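Local coordinates for outer membrane protein SusF (Bacteroides thetaiotaomicron, PDB 4FE9) that binds starch at the cell surface through its carbohydrate-binding modules, before the starch is transported into the periplasm for degradation, at residues T376-W381 with V386-F391; E101-K104 with V110-L113; S166-K171 with Y180-E185. All coordinates share one frame; numbering follows the deposited sequence.

Contact 1. Residues T376-W381 with V386-F391; sequences TSYNGW and VEQDLF. With NA (sodium ion), chain I.
Val-386 opens the second segment by setting CG2 against CD2 of the Tyr-378 ring, 4.1 Å apart. Gln-388 brings its amide nitrogen over one face of that ring. Its chain bends at chi2 (71°), which brings NE2 to 3.4 Å from CE2 of Tyr-378, near the rim. The amide plane is tilted 36° from the ring. Asn-379 OD1 sits on the opposite face. Asp-389 then reaches across with its carboxylate. Asp-389 OD1 accepts the backbone N-H of Tyr-378 on its syn lone pair, at 2.7 Å from N and 162° at the hydrogen. Asp-389 OD2 binds the sodium ion at 2.2 Å. Ser-377 OG joins the metal at 2.4 Å. The carbonyl O atoms of Tyr-378 and Gly-380 follow, and that of Ala-383 completes the five protein ligands. A type II turn from Ser-377 to Gly-380 curls three of them round the ion. Ser-377 OG is also hydrogen-bonded to Gly-374. This sodium site lies in a loop of the third carbohydrate-binding module. All the ligands are oxygens and Asp-389 brings the carboxylate, so its negative charge probably balances the positive charge of the sodium ion while OD1 steadies the turn.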
loop_
_atom_site.group_PDB
_atom_site.type_symbol
_atom_site.label_atom_id
_atom_site.label_comp_id
_atom_site.label_asym_id
_atom_site.label_seq_id
_atom_site.Cartn_x
_atom_site.Cartn_y
_atom_site.Cartn_z
ATOM N N THR A 376 26.698 -9.853 -27.082
ATOM C CA THR A 376 26.431 -11.107 -27.730
ATOM C C THR A 376 24.955 -11.305 -28.094
ATOM O O THR A 376 24.605 -12.314 -28.713
ATOM C CB THR A 376 26.952 -12.303 -26.908
ATOM O OG1 THR A 376 26.161 -12.473 -25.728
ATOM C CG2 THR A 376 28.393 -12.097 -26.515
ATOM N N SER A 377 24.155 -10.249 -27.943
ATOM C CA SER A 377 22.683 -10.349 -28.104
ATOM C C SER A 377 22.188 -9.562 -29.344
ATOM O O SER A 377 22.969 -8.864 -29.966
ATOM C CB SER A 377 21.988 -9.840 -26.831
ATOM O OG SER A 377 21.697 -8.459 -26.923
ATOM N N TYR A 378 20.862 -9.526 -29.563
ATOM C CA TYR A 378 20.284 -8.990 -30.829
ATOM C C TYR A 378 20.394 -7.457 -31.011
ATOM O O TYR A 378 19.818 -6.669 -30.236
ATOM C CB TYR A 378 18.823 -9.497 -31.036
ATOM C CG TYR A 378 18.056 -8.812 -32.177
ATOM C CD1 TYR A 378 18.174 -9.254 -33.514
ATOM C CD2 TYR A 378 17.177 -7.753 -31.911
ATOM C CE1 TYR A 378 17.477 -8.598 -34.564
ATOM C CE2 TYR A 378 16.521 -7.065 -32.940
ATOM C CZ TYR A 378 16.650 -7.499 -34.260
ATOM O OH TYR A 378 15.964 -6.803 -35.263
ATOM N N ASN A 379 21.060 -7.040 -32.083
ATOM C CA ASN A 379 21.448 -5.632 -32.253
ATOM C C ASN A 379 22.190 -5.090 -31.014
ATOM O O ASN A 379 22.157 -3.885 -30.744
ATOM C CB ASN A 379 20.218 -4.733 -32.541
ATOM C CG ASN A 379 19.720 -4.846 -33.979
ATOM O OD1 ASN A 379 20.166 -5.706 -34.744
ATOM N ND2 ASN A 379 18.744 -4.004 -34.332
ATOM N N GLY A 380 22.799 -5.993 -30.249
ATOM C CA GLY A 380 23.694 -5.606 -29.156
ATOM C C GLY A 380 22.942 -4.905 -28.036
ATOM O O GLY A 380 21.878 -5.380 -27.589
ATOM N N TRP A 381 23.502 -3.789 -27.570
ATOM C CA TRP A 381 22.915 -3.018 -26.477
ATOM C C TRP A 381 21.745 -2.212 -26.999
ATOM O O TRP A 381 21.103 -1.470 -26.259
ATOM C CB TRP A 381 23.964 -2.061 -25.858
ATOM C CG TRP A 381 24.960 -2.743 -24.954
ATOM C CD1 TRP A 381 26.300 -2.921 -25.190
ATOM C CD2 TRP A 381 24.693 -3.357 -23.675
ATOM N NE1 TRP A 381 26.883 -3.588 -24.135
ATOM C CE2 TRP A 381 25.921 -3.888 -23.202
ATOM C CE3 TRP A 381 23.556 -3.451 -22.860
ATOM C CZ2 TRP A 381 26.044 -4.490 -21.944
ATOM C CZ3 TRP A 381 23.667 -4.094 -21.624
ATOM C CH2 TRP A 381 24.902 -4.614 -21.184
ATOM N N VAL A 386 14.400 -7.764 -25.467
ATOM C CA VAL A 386 13.489 -8.042 -26.576
ATOM C C VAL A 386 13.306 -9.524 -26.775
ATOM O O VAL A 386 13.933 -10.339 -26.090
ATOM C CB VAL A 386 13.958 -7.385 -27.883
ATOM C CG1 VAL A 386 13.754 -5.885 -27.809
ATOM C CG2 VAL A 386 15.446 -7.735 -28.160
ATOM N N GLU A 387 12.292 -9.871 -27.564
ATOM C CA GLU A 387 11.863 -11.268 -27.736
ATOM C C GLU A 387 13.013 -12.210 -28.180
ATOM O O GLU A 387 13.074 -13.361 -27.763
ATOM C CB GLU A 387 10.713 -11.320 -28.758
ATOM C CG GLU A 387 9.959 -12.649 -28.826
ATOM C CD GLU A 387 8.696 -12.553 -29.718
ATOM O OE1 GLU A 387 8.584 -11.566 -30.491
ATOM O OE2 GLU A 387 7.815 -13.448 -29.622
ATOM N N GLN A 388 13.888 -11.720 -29.051
ATOM C CA GLN A 388 15.004 -12.531 -29.570
ATOM C C GLN A 388 16.042 -12.865 -28.496
ATOM O O GLN A 388 16.740 -13.909 -28.574
ATOM C CB GLN A 388 15.688 -11.805 -30.725
ATOM C CG GLN A 388 14.727 -11.297 -31.794
ATOM C CD GLN A 388 13.905 -10.153 -31.304
ATOM O OE1 GLN A 388 13.340 -10.210 -30.210
ATOM N NE2 GLN A 388 13.863 -9.073 -32.080
ATOM N N ASP A 389 16.158 -11.983 -27.498
ATOM C CA ASP A 389 17.158 -12.157 -26.443
ATOM C C ASP A 389 16.619 -13.008 -25.287
ATOM O O ASP A 389 17.363 -13.388 -24.371
ATOM C CB ASP A 389 17.679 -10.782 -25.981
ATOM C CG ASP A 389 18.505 -10.070 -27.077
ATOM O OD1 ASP A 389 18.953 -10.748 -28.021
ATOM O OD2 ASP A 389 18.726 -8.847 -26.996
ATOM N N LEU A 390 15.403 -13.524 -25.476
ATOM C CA LEU A 390 14.743 -14.357 -24.456
ATOM C C LEU A 390 15.284 -15.786 -24.403
ATOM O O LEU A 390 15.571 -16.367 -25.428
ATOM C CB LEU A 390 13.243 -14.366 -24.724
ATOM C CG LEU A 390 12.325 -14.849 -23.626
ATOM C CD1 LEU A 390 12.028 -13.702 -22.695
ATOM C CD2 LEU A 390 11.014 -15.408 -24.235
ATOM N N PHE A 391 15.474 -16.332 -23.204
ATOM C CA PHE A 391 15.959 -17.691 -23.063
ATOM C C PHE A 391 14.741 -18.611 -23.206
ATOM O O PHE A 391 13.724 -18.407 -22.519
ATOM C CB PHE A 391 16.551 -17.929 -21.653
ATOM C CG PHE A 391 18.021 -17.552 -21.501
ATOM C CD1 PHE A 391 18.857 -18.359 -20.747
ATOM C CD2 PHE A 391 18.463 -16.269 -21.825
ATOM C CE1 PHE A 391 20.170 -17.960 -20.441
ATOM C CE2 PHE A 391 19.805 -15.890 -21.588
ATOM C CZ PHE A 391 20.639 -16.741 -20.885
HETATM NA NA NA I . 19.880 -7.113 -27.622
#

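Contact 2. Residues E101-K104 with V110-L113; sequences EAYK and VREL
Tyr-103 and Arg-111 lie flat against each other, with ring and guanidinium planes only 4° apart. The two side chains run in opposite directions. CD of Arg-111 sits over the ring centre, 3.6 Å from the centroid of Tyr-103 and 12° off the ring normal, a CH-pi contact. Beyond it the guanidinium slides past the ring toward the tyrosine's own backbone, where CB of Tyr-103 meets its face near the rim. A bend at chi2 (-66°) of Arg-111 folds the chain over the ring in this way. NH2 of Arg-111 also makes a weak hydrogen bond to Ser-105. The contact ties the end of helix 92-102 to the start of strand 111-122 in the N-terminal domain. The helix closes there in a Schellman motif, with Lys-104 at positive phi and its N bonded to Glu-101 O. At the far end of the ring, OH of Tyr-103 donates to the carbonyl O of Glu-112 at 2.6 Å. The acceptor lies at the ring edge, and the hydroxyl meets it in the carbonyl plane, on a lone pair. A water donates to the same OH at 3.1 Å and accepts from Glu-112 N at 3.0 Å. A leucine in place of Tyr-103 would probably leave the Glu-112 carbonyl without this donor and Arg-111 without a flat surface to lie on. The carboxylate of Glu-112 turns elsewhere, with OE2 bonded to Ser-137.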
loop_
_atom_site.group_PDB
_atom_site.type_symbol
_atom_site.label_atom_id
_atom_site.label_comp_id
_atom_site.label_asym_id
_atom_site.label_seq_id
_atom_site.Cartn_x
_atom_site.Cartn_y
_atom_site.Cartn_z
ATOM N N GLU A 101 -14.196 11.530 7.727
ATOM C CA GLU A 101 -13.899 10.116 8.023
ATOM C C GLU A 101 -14.359 9.137 6.955
ATOM O O GLU A 101 -13.560 8.357 6.446
ATOM C CB GLU A 101 -14.468 9.712 9.374
ATOM C CG GLU A 101 -13.818 10.443 10.501
ATOM C CD GLU A 101 -12.433 9.866 10.849
ATOM O OE1 GLU A 101 -12.017 8.836 10.229
ATOM O OE2 GLU A 101 -11.768 10.437 11.756
ATOM N N ALA A 102 -15.620 9.236 6.549
ATOM C CA ALA A 102 -16.131 8.381 5.489
ATOM C C ALA A 102 -15.228 8.375 4.280
ATOM O O ALA A 102 -15.086 7.344 3.630
ATOM C CB ALA A 102 -17.526 8.796 5.089
ATOM N N TYR A 103 -14.752 9.564 3.874
ATOM C CA TYR A 103 -13.976 9.672 2.646
ATOM C C TYR A 103 -12.464 9.654 2.894
ATOM O O TYR A 103 -11.687 9.863 1.977
ATOM C CB TYR A 103 -14.383 10.920 1.838
ATOM C CG TYR A 103 -15.732 10.778 1.135
ATOM C CD1 TYR A 103 -15.816 10.196 -0.124
ATOM C CD2 TYR A 103 -16.924 11.115 1.792
ATOM C CE1 TYR A 103 -17.056 9.985 -0.752
ATOM C CE2 TYR A 103 -18.177 10.949 1.158
ATOM C CZ TYR A 103 -18.219 10.355 -0.114
ATOM O OH TYR A 103 -19.417 10.177 -0.763
ATOM N N LYS A 104 -12.072 9.489 4.160
ATOM C CA LYS A 104 -10.649 9.614 4.590
ATOM C C LYS A 104 -9.965 10.833 3.986
ATOM O O LYS A 104 -8.844 10.732 3.483
ATOM C CB LYS A 104 -9.862 8.355 4.206
ATOM C CG LYS A 104 -10.346 7.081 4.901
ATOM C CD LYS A 104 -9.673 6.920 6.252
ATOM C CE LYS A 104 -10.186 5.688 6.983
ATOM N NZ LYS A 104 -11.301 6.059 7.875
ATOM N N VAL A 110 -17.105 18.449 -3.116
ATOM C CA VAL A 110 -18.514 18.074 -2.795
ATOM C C VAL A 110 -18.668 16.552 -2.566
ATOM O O VAL A 110 -18.364 15.745 -3.446
ATOM C CB VAL A 110 -19.501 18.544 -3.887
ATOM C CG1 VAL A 110 -20.915 18.141 -3.524
ATOM C CG2 VAL A 110 -19.401 20.059 -4.072
ATOM N N ARG A 111 -19.031 16.173 -1.345
ATOM C CA ARG A 111 -19.124 14.749 -0.977
ATOM C C ARG A 111 -20.585 14.348 -0.847
ATOM O O ARG A 111 -21.351 14.991 -0.144
ATOM C CB ARG A 111 -18.419 14.484 0.378
ATOM C CG ARG A 111 -16.936 14.832 0.380
ATOM C CD ARG A 111 -16.166 13.914 -0.559
ATOM N NE ARG A 111 -14.732 14.038 -0.301
ATOM C CZ ARG A 111 -13.785 13.556 -1.095
ATOM N NH1 ARG A 111 -14.114 12.951 -2.251
ATOM N NH2 ARG A 111 -12.500 13.670 -0.734
ATOM N N GLU A 112 -20.938 13.241 -1.456
ATOM C CA GLU A 112 -22.265 12.696 -1.295
ATOM C C GLU A 112 -22.419 11.883 0.024
ATOM O O GLU A 112 -21.557 11.079 0.390
ATOM C CB GLU A 112 -22.604 11.809 -2.466
ATOM C CG GLU A 112 -23.904 11.092 -2.282
ATOM C CD GLU A 112 -24.625 10.879 -3.605
ATOM O OE1 GLU A 112 -23.922 10.674 -4.629
ATOM O OE2 GLU A 112 -25.879 11.004 -3.633
ATOM N N LEU A 113 -23.540 12.103 0.698
ATOM C CA LEU A 113 -23.913 11.329 1.850
ATOM C C LEU A 113 -25.286 10.685 1.593
ATOM O O LEU A 113 -26.282 11.381 1.444
ATOM C CB LEU A 113 -24.014 12.228 3.058
ATOM C CG LEU A 113 -22.753 12.990 3.474
ATOM C CD1 LEU A 113 -23.100 14.072 4.494
ATOM C CD2 LEU A 113 -21.738 11.985 4.048
HETATM O O HOH W 1 -18.969 11.936 -3.228
#

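Contact 3. Residues S166-K171 with Y180-E185; sequences SAQQMK and YILEAE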
loop_
_atom_site.group_PDB
_atom_site.type_symbol
_atom_site.label_atom_id
_atom_site.label_comp_id
_atom_site.label_asym_id
_atom_site.label_seq_id
_atom_site.Cartn_x
_atom_site.Cartn_y
_atom_site.Cartn_z
ATOM N N SER A 166 17.424 22.937 12.211
ATOM C CA SER A 166 17.370 21.452 12.272
ATOM C C SER A 166 16.242 20.846 11.423
ATOM O O SER A 166 16.125 19.611 11.332
ATOM C CB SER A 166 17.227 20.972 13.712
ATOM O OG SER A 166 18.115 21.675 14.558
ATOM N N ALA A 167 15.364 21.696 10.893
ATOM C CA ALA A 167 14.167 21.196 10.161
ATOM C C ALA A 167 14.571 20.332 8.976
ATOM O O ALA A 167 15.550 20.594 8.350
ATOM C CB ALA A 167 13.297 22.348 9.710
ATOM N N GLN A 168 13.917 19.199 8.803
ATOM C CA GLN A 168 14.252 18.306 7.716
ATOM C C GLN A 168 13.221 18.362 6.597
ATOM O O GLN A 168 12.025 18.223 6.851
ATOM C CB GLN A 168 14.384 16.889 8.235
ATOM C CG GLN A 168 15.677 16.689 9.067
ATOM C CD GLN A 168 15.820 15.265 9.588
ATOM O OE1 GLN A 168 15.339 14.319 8.965
ATOM N NE2 GLN A 168 16.565 15.101 10.691
ATOM N N GLN A 169 13.674 18.588 5.365
ATOM C CA GLN A 169 12.740 18.755 4.247
ATOM C C GLN A 169 12.136 17.431 3.822
ATOM O O GLN A 169 12.850 16.466 3.590
ATOM C CB GLN A 169 13.395 19.434 3.031
ATOM C CG GLN A 169 12.359 19.960 2.052
ATOM C CD GLN A 169 12.956 20.832 0.967
ATOM O OE1 GLN A 169 14.167 20.849 0.767
ATOM N NE2 GLN A 169 12.100 21.464 0.191
ATOM N N MET A 170 10.833 17.444 3.583
ATOM C CA MET A 170 10.137 16.285 3.029
ATOM C C MET A 170 10.341 16.188 1.512
ATOM O O MET A 170 10.412 17.210 0.842
ATOM C CB MET A 170 8.640 16.396 3.346
ATOM C CG MET A 170 8.364 16.646 4.839
ATOM S SD MET A 170 6.627 16.363 5.286
ATOM C CE MET A 170 6.559 14.563 5.254
ATOM N N LYS A 171 10.462 14.957 0.999
ATOM C CA LYS A 171 10.608 14.721 -0.456
ATOM C C LYS A 171 9.247 14.619 -1.118
ATOM O O LYS A 171 8.438 13.779 -0.748
ATOM C CB LYS A 171 11.405 13.415 -0.739
ATOM C CG LYS A 171 12.920 13.472 -0.316
ATOM C CD LYS A 171 13.436 14.918 -0.266
ATOM C CE LYS A 171 14.955 14.978 -0.041
ATOM N NZ LYS A 171 15.522 13.627 0.286
ATOM N N TYR A 180 4.126 13.984 0.287
ATOM C CA TYR A 180 5.448 14.315 0.796
ATOM C C TYR A 180 5.898 13.285 1.817
ATOM O O TYR A 180 5.106 12.817 2.641
ATOM C CB TYR A 180 5.446 15.689 1.452
ATOM C CG TYR A 180 5.055 16.780 0.543
ATOM C CD1 TYR A 180 6.021 17.519 -0.135
ATOM C CD2 TYR A 180 3.712 16.999 0.227
ATOM C CE1 TYR A 180 5.660 18.532 -1.019
ATOM C CE2 TYR A 180 3.347 17.942 -0.733
ATOM C CZ TYR A 180 4.319 18.727 -1.318
ATOM O OH TYR A 180 3.963 19.719 -2.187
ATOM N N ILE A 181 7.182 12.977 1.796
ATOM C CA ILE A 181 7.721 11.824 2.502
ATOM C C ILE A 181 8.963 12.272 3.275
ATOM O O ILE A 181 9.802 13.004 2.734
ATOM C CB ILE A 181 8.162 10.729 1.502
ATOM C CG1 ILE A 181 6.991 10.277 0.635
ATOM C CG2 ILE A 181 8.777 9.565 2.231
ATOM C CD1 ILE A 181 5.993 9.491 1.362
ATOM N N LEU A 182 9.164 11.700 4.456
ATOM C CA LEU A 182 10.465 11.748 5.104
ATOM C C LEU A 182 10.778 10.406 5.712
ATOM O O LEU A 182 10.033 9.907 6.527
ATOM C CB LEU A 182 10.497 12.812 6.210
ATOM C CG LEU A 182 11.868 12.997 6.821
ATOM C CD1 LEU A 182 12.710 13.919 5.963
ATOM C CD2 LEU A 182 11.786 13.501 8.269
ATOM N N GLU A 183 11.927 9.863 5.357
ATOM C CA GLU A 183 12.457 8.710 6.020
ATOM C C GLU A 183 13.452 9.156 7.047
ATOM O O GLU A 183 14.198 10.063 6.810
ATOM C CB GLU A 183 13.111 7.783 5.007
ATOM C CG GLU A 183 12.169 7.414 3.872
ATOM C CD GLU A 183 12.830 6.537 2.832
ATOM O OE1 GLU A 183 12.979 5.317 3.078
ATOM O OE2 GLU A 183 13.330 7.093 1.839
ATOM N N ALA A 184 13.364 8.607 8.239
ATOM C CA ALA A 184 14.293 8.960 9.289
ATOM C C ALA A 184 14.563 7.733 10.115
ATOM O O ALA A 184 13.839 6.728 10.016
ATOM C CB ALA A 184 13.706 10.089 10.168
ATOM N N GLU A 185 15.604 7.787 10.929
ATOM C CA GLU A 185 15.818 6.733 11.898
ATOM C C GLU A 185 16.055 7.347 13.250
ATOM O O GLU A 185 16.852 8.270 13.373
ATOM C CB GLU A 185 17.014 5.861 11.500
ATOM C CG GLU A 185 17.207 4.659 12.457
ATOM C CD GLU A 185 18.404 3.786 12.096
ATOM O OE1 GLU A 185 19.105 4.103 11.099
ATOM O OE2 GLU A 185 18.645 2.780 12.814
HETATM O O HOH W 2 16.029 11.845 8.613
#
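The Tyr-180 ring meets Met-170 CB and the carbonyl carbon of Lys-171 obliquely, and Tyr-153 on the neighbouring strand 153-157 joins it in an edge-to-face pair. Met-170, Lys-171 and Tyr-180 belong to a beta hairpin of strands 168-172 and 179-186, inside the antiparallel sheet of the first carbohydrate-binding module. Lys-171 and Ile-181 form an antiparallel hydrogen-bonded pair. Lys-171 N donates to Ile-181 O at 2.7 Å, in the carbonyl plane. Ile-181 N returns a bond to Lys-171 O at 2.9 Å, with the donor tilted 34° from the Lys-171 carbonyl plane. Met-170 crosses Tyr-180 at about a right angle, with CB against CB at 3.8 Å. Its chain bends at chi3 (74°) and carries CE back to 3.5 Å from the carbonyl O of Tyr-180. Phe-245 on strand 241-246 and Ile-155 on strand 153-157 also touch Met-170. Further along, the strands part, and side chains and water take over from backbone bonds. Leu-182 crosses Gln-168 at about a right angle and puts CD1 at 3.5 Å from Gln-169 O. Its CD2 lies 3.7 Å from OE1 of Gln-168. Gln-168 OE1 accepts a hydrogen bond at 2.6 Å from a water, which also donates to Glu-183 O at 3.1 Å.

How the contacts relate
Along the chain the order is contact 2, contact 3, contact 1, each closing before the next opens. None touches another. Contacts 2 and 3 both lie in the N-terminal part of the protein, yet they use different strands and do not share a beta-sheet. Contact 2 joins helix 92-102 to the mixed beta-sheet, and contact 3 lies in the antiparallel beta-sheet of the first carbohydrate-binding module. Their centres are about 30 Å apart. Contact 1 belongs to the third carbohydrate-binding module, in a loop after strand 371-374. Its centre is about 42 Å from that of contact 3 and about 52 Å from that of contact 2, across the centre of the chain. The spacing reflects an elongated chain of separate domains, in which each contact lies within its own domain.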